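PDB 4NEK: enoyl-CoA hydratase/carnithine racemase from Magnetospirillum magneticum, which probably isomerises enoyl-CoA thioesters by moving a double bond between positions 3 and 2. Local coordinates for residues Thr122-Pro127 against Phe162-Ala167. Numbering follows the deposited sequence.
Sequences TRFHMP and FGVDTA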
ATOM      1  N   THR C 122       0.111 -18.539  -4.218  1.00 23.01           N
ATOM      2  CA  THR C 122       0.439 -19.166  -2.939  1.00 21.79           C
ATOM      3  C   THR C 122      -0.608 -18.902  -1.860  1.00 22.16           C
ATOM      4  O   THR C 122      -1.113 -17.783  -1.704  1.00 22.85           O
ATOM      5  CB  THR C 122       1.778 -18.680  -2.423  1.00 20.92           C
ATOM      6  OG1 THR C 122       2.756 -18.809  -3.462  1.00 20.98           O
ATOM      7  CG2 THR C 122       2.222 -19.459  -1.243  1.00 21.68           C
ATOM      8  N   ARG C 123      -0.941 -19.951  -1.134  1.00 22.79           N
ATOM      9  CA  ARG C 123      -1.942 -19.891  -0.070  1.00 27.11           C
ATOM     10  C   ARG C 123      -1.272 -20.255   1.268  1.00 25.75           C
ATOM     11  O   ARG C 123      -0.749 -21.349   1.420  1.00 25.01           O
ATOM     12  CB  ARG C 123      -3.032 -20.846  -0.404  1.00 27.21           C
ATOM     13  CG  ARG C 123      -4.266 -20.749   0.437  1.00 33.35           C
ATOM     14  CD  ARG C 123      -5.291 -21.784  -0.036  1.00 33.44           C
ATOM     15  NE  ARG C 123      -6.304 -21.932   0.987  1.00 38.24           N
ATOM     16  CZ  ARG C 123      -6.284 -22.814   1.990  1.00 44.20           C
ATOM     17  NH1 ARG C 123      -5.297 -23.678   2.112  1.00 47.02           N
ATOM     18  NH2 ARG C 123      -7.270 -22.819   2.891  1.00 47.84           N
ATOM     19  N   PHE C 124      -1.223 -19.300   2.183  1.00 23.25           N
ATOM     20  CA  PHE C 124      -0.554 -19.496   3.460  1.00 24.19           C
ATOM     21  C   PHE C 124      -1.605 -19.820   4.498  1.00 26.47           C
ATOM     22  O   PHE C 124      -2.705 -19.263   4.461  1.00 26.37           O
ATOM     23  CB  PHE C 124       0.165 -18.233   3.887  1.00 24.11           C
ATOM     24  CG  PHE C 124       1.199 -17.768   2.912  1.00 23.22           C
ATOM     25  CD1 PHE C 124       0.840 -16.942   1.866  1.00 24.72           C
ATOM     26  CD2 PHE C 124       2.522 -18.183   3.027  1.00 21.49           C
ATOM     27  CE1 PHE C 124       1.791 -16.533   0.942  1.00 25.40           C
ATOM     28  CE2 PHE C 124       3.468 -17.783   2.127  1.00 22.79           C
ATOM     29  CZ  PHE C 124       3.110 -16.948   1.083  1.00 24.36           C
ATOM     30  N   HIS C 125      -1.306 -20.726   5.427  1.00 27.10           N
ATOM     31  CA  HIS C 125      -2.324 -21.110   6.414  1.00 26.06           C
ATOM     32  C   HIS C 125      -1.697 -21.719   7.629  1.00 25.60           C
ATOM     33  O   HIS C 125      -0.844 -22.561   7.503  1.00 21.67           O
ATOM     34  CB  HIS C 125      -3.283 -22.107   5.772  1.00 27.14           C
ATOM     35  CG  HIS C 125      -4.584 -22.239   6.476  1.00 28.74           C
ATOM     36  ND1 HIS C 125      -5.524 -23.178   6.115  1.00 29.93           N
ATOM     37  CD2 HIS C 125      -5.103 -21.571   7.534  1.00 30.36           C
ATOM     38  CE1 HIS C 125      -6.564 -23.091   6.922  1.00 30.52           C
ATOM     39  NE2 HIS C 125      -6.342 -22.110   7.782  1.00 29.92           N
HETATM   40  N   MSE C 126      -2.130 -21.258   8.797  1.00 28.85           N
HETATM   41  CA  MSE C 126      -1.729 -21.825  10.074  1.00 31.12           C
HETATM   42  C   MSE C 126      -2.951 -22.265  10.860  1.00 28.58           C
HETATM   43  O   MSE C 126      -3.327 -21.616  11.822  1.00 28.77           O
HETATM   44  CB  MSE C 126      -0.974 -20.757  10.829  1.00 32.75           C
HETATM   45  CG  MSE C 126       0.366 -20.576  10.130  1.00 38.21           C
HETATM   46 SE   MSE C 126       1.243 -18.907  10.752  1.00 45.57          SE
HETATM   47  CE  MSE C 126       2.157 -18.283   9.119  1.00 49.98           C
ATOM     48  N   PRO C 127      -3.542 -23.413  10.508  1.00 28.59           N
ATOM     49  CA  PRO C 127      -4.818 -23.844  11.062  1.00 29.86           C
ATOM     50  C   PRO C 127      -4.778 -24.634  12.401  1.00 29.42           C
ATOM     51  O   PRO C 127      -5.734 -25.331  12.705  1.00 36.21           O
ATOM     52  CB  PRO C 127      -5.329 -24.764   9.960  1.00 31.72           C
ATOM     53  CG  PRO C 127      -4.093 -25.499   9.531  1.00 29.62           C
ATOM     54  CD  PRO C 127      -2.970 -24.472   9.654  1.00 30.88           C
ATOM     55  N   PHE C 162      -4.294 -16.898   4.327  1.00 20.42           N
ATOM     56  CA  PHE C 162      -4.040 -15.594   3.754  1.00 18.94           C
ATOM     57  C   PHE C 162      -3.148 -15.767   2.557  1.00 18.69           C
ATOM     58  O   PHE C 162      -2.672 -16.873   2.310  1.00 18.66           O
ATOM     59  CB  PHE C 162      -3.425 -14.635   4.789  1.00 18.91           C
ATOM     60  CG  PHE C 162      -2.114 -15.094   5.360  1.00 18.73           C
ATOM     61  CD1 PHE C 162      -2.084 -15.993   6.437  1.00 19.25           C
ATOM     62  CD2 PHE C 162      -0.926 -14.654   4.824  1.00 17.91           C
ATOM     63  CE1 PHE C 162      -0.866 -16.432   6.971  1.00 19.47           C
ATOM     64  CE2 PHE C 162       0.291 -15.092   5.335  1.00 18.97           C
ATOM     65  CZ  PHE C 162       0.316 -15.977   6.415  1.00 19.35           C
ATOM     66  N   GLY C 163      -2.979 -14.658   1.821  1.00 18.63           N
ATOM     67  CA  GLY C 163      -2.391 -14.656   0.508  1.00 18.61           C
ATOM     68  C   GLY C 163      -1.148 -13.820   0.464  1.00 19.40           C
ATOM     69  O   GLY C 163      -0.685 -13.316   1.494  1.00 18.91           O
ATOM     70  N   VAL C 164      -0.623 -13.682  -0.745  1.00 18.30           N
ATOM     71  CA  VAL C 164       0.616 -12.982  -0.981  1.00 19.44           C
ATOM     72  C   VAL C 164       0.541 -11.494  -0.650  1.00 20.25           C
ATOM     73  O   VAL C 164       1.573 -10.899  -0.298  1.00 21.24           O
ATOM     74  CB  VAL C 164       1.107 -13.182  -2.429  1.00 19.99           C
ATOM     75  CG1 VAL C 164       1.468 -14.644  -2.658  1.00 19.96           C
ATOM     76  CG2 VAL C 164       0.051 -12.727  -3.459  1.00 19.30           C
ATOM     77  N   ASP C 165      -0.648 -10.911  -0.728  1.00 19.19           N
ATOM     78  CA  ASP C 165      -0.809  -9.540  -0.299  1.00 21.39           C
ATOM     79  C   ASP C 165      -0.388  -9.325   1.144  1.00 22.01           C
ATOM     80  O   ASP C 165       0.487  -8.519   1.465  1.00 24.69           O
ATOM     81  CB  ASP C 165      -2.234  -9.064  -0.540  1.00 23.96           C
ATOM     82  CG  ASP C 165      -3.324  -9.974   0.105  1.00 30.42           C
ATOM     83  OD1 ASP C 165      -3.093 -11.160   0.467  1.00 27.60           O
ATOM     84  OD2 ASP C 165      -4.449  -9.448   0.302  1.00 35.78           O
ATOM     85  N   THR C 166      -0.944 -10.121   2.022  1.00 24.40           N
ATOM     86  CA  THR C 166      -0.645 -10.011   3.422  1.00 23.14           C
ATOM     87  C   THR C 166       0.794 -10.460   3.664  1.00 22.99           C
ATOM     88  O   THR C 166       1.513  -9.836   4.427  1.00 22.07           O
ATOM     89  CB  THR C 166      -1.634 -10.870   4.211  1.00 24.31           C
ATOM     90  OG1 THR C 166      -2.966 -10.432   3.932  1.00 23.27           O
ATOM     91  CG2 THR C 166      -1.373 -10.795   5.702  1.00 23.46           C
ATOM     92  N   ALA C 167       1.207 -11.539   3.017  1.00 21.36           N
ATOM     93  CA  ALA C 167       2.509 -12.099   3.317  1.00 22.34           C
ATOM     94  C   ALA C 167       3.604 -11.115   2.992  1.00 24.15           C
ATOM     95  O   ALA C 167       4.561 -10.971   3.750  1.00 22.08           O
ATOM     96  CB  ALA C 167       2.735 -13.365   2.518  1.00 25.22           C
TER
HETATM   97  O   HOH W   1      -2.321 -15.533  -2.462  1.00 22.04           O
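Phe-124 and Phe-162 pair as a single antiparallel bridge, a hydrogen-bonded pair: Phe-124 N donates a hydrogen bond to Phe-162 O at 2.8 Å, nearly along the C=O axis, and Phe-162 N donates one to Phe-124 O at 2.9 Å. The side chains join in. With CG of Phe-162 in the crowded position between N and C (chi1 60°), its ring swings across the bridge and lays one face against Phe-124 CB, which sits 3.5 Å from the ring centroid in a CH-pi contact. The two rings are nearly parallel (12°) but slid apart, with little overlap. The selenomethionine Met-126 brings CE to the Phe-162 edge, 4.0 Å from CZ. Ala-167 CB lies over a face of the Phe-124 ring, 3.7 Å from CE1, while Val-164 CG1 meets that ring's edge. An alanine at Phe-162 would lose the ring face against Phe-124 CB and the contact with Met-126 CE, and would probably loosen the packing between strand and helix start. Further out, one water donates to Thr-122 O and accepts from Val-164 N, in the first turn of helix 164-169, with Gly-163 at its N-cap. Met-155 of helix 149-156 touches both Phe-162 and Met-126. Strand 123-125 also pairs in parallel with strand 101-103, so the bridge ties the small second sheet of this crotonase-like fold to the start of a helix.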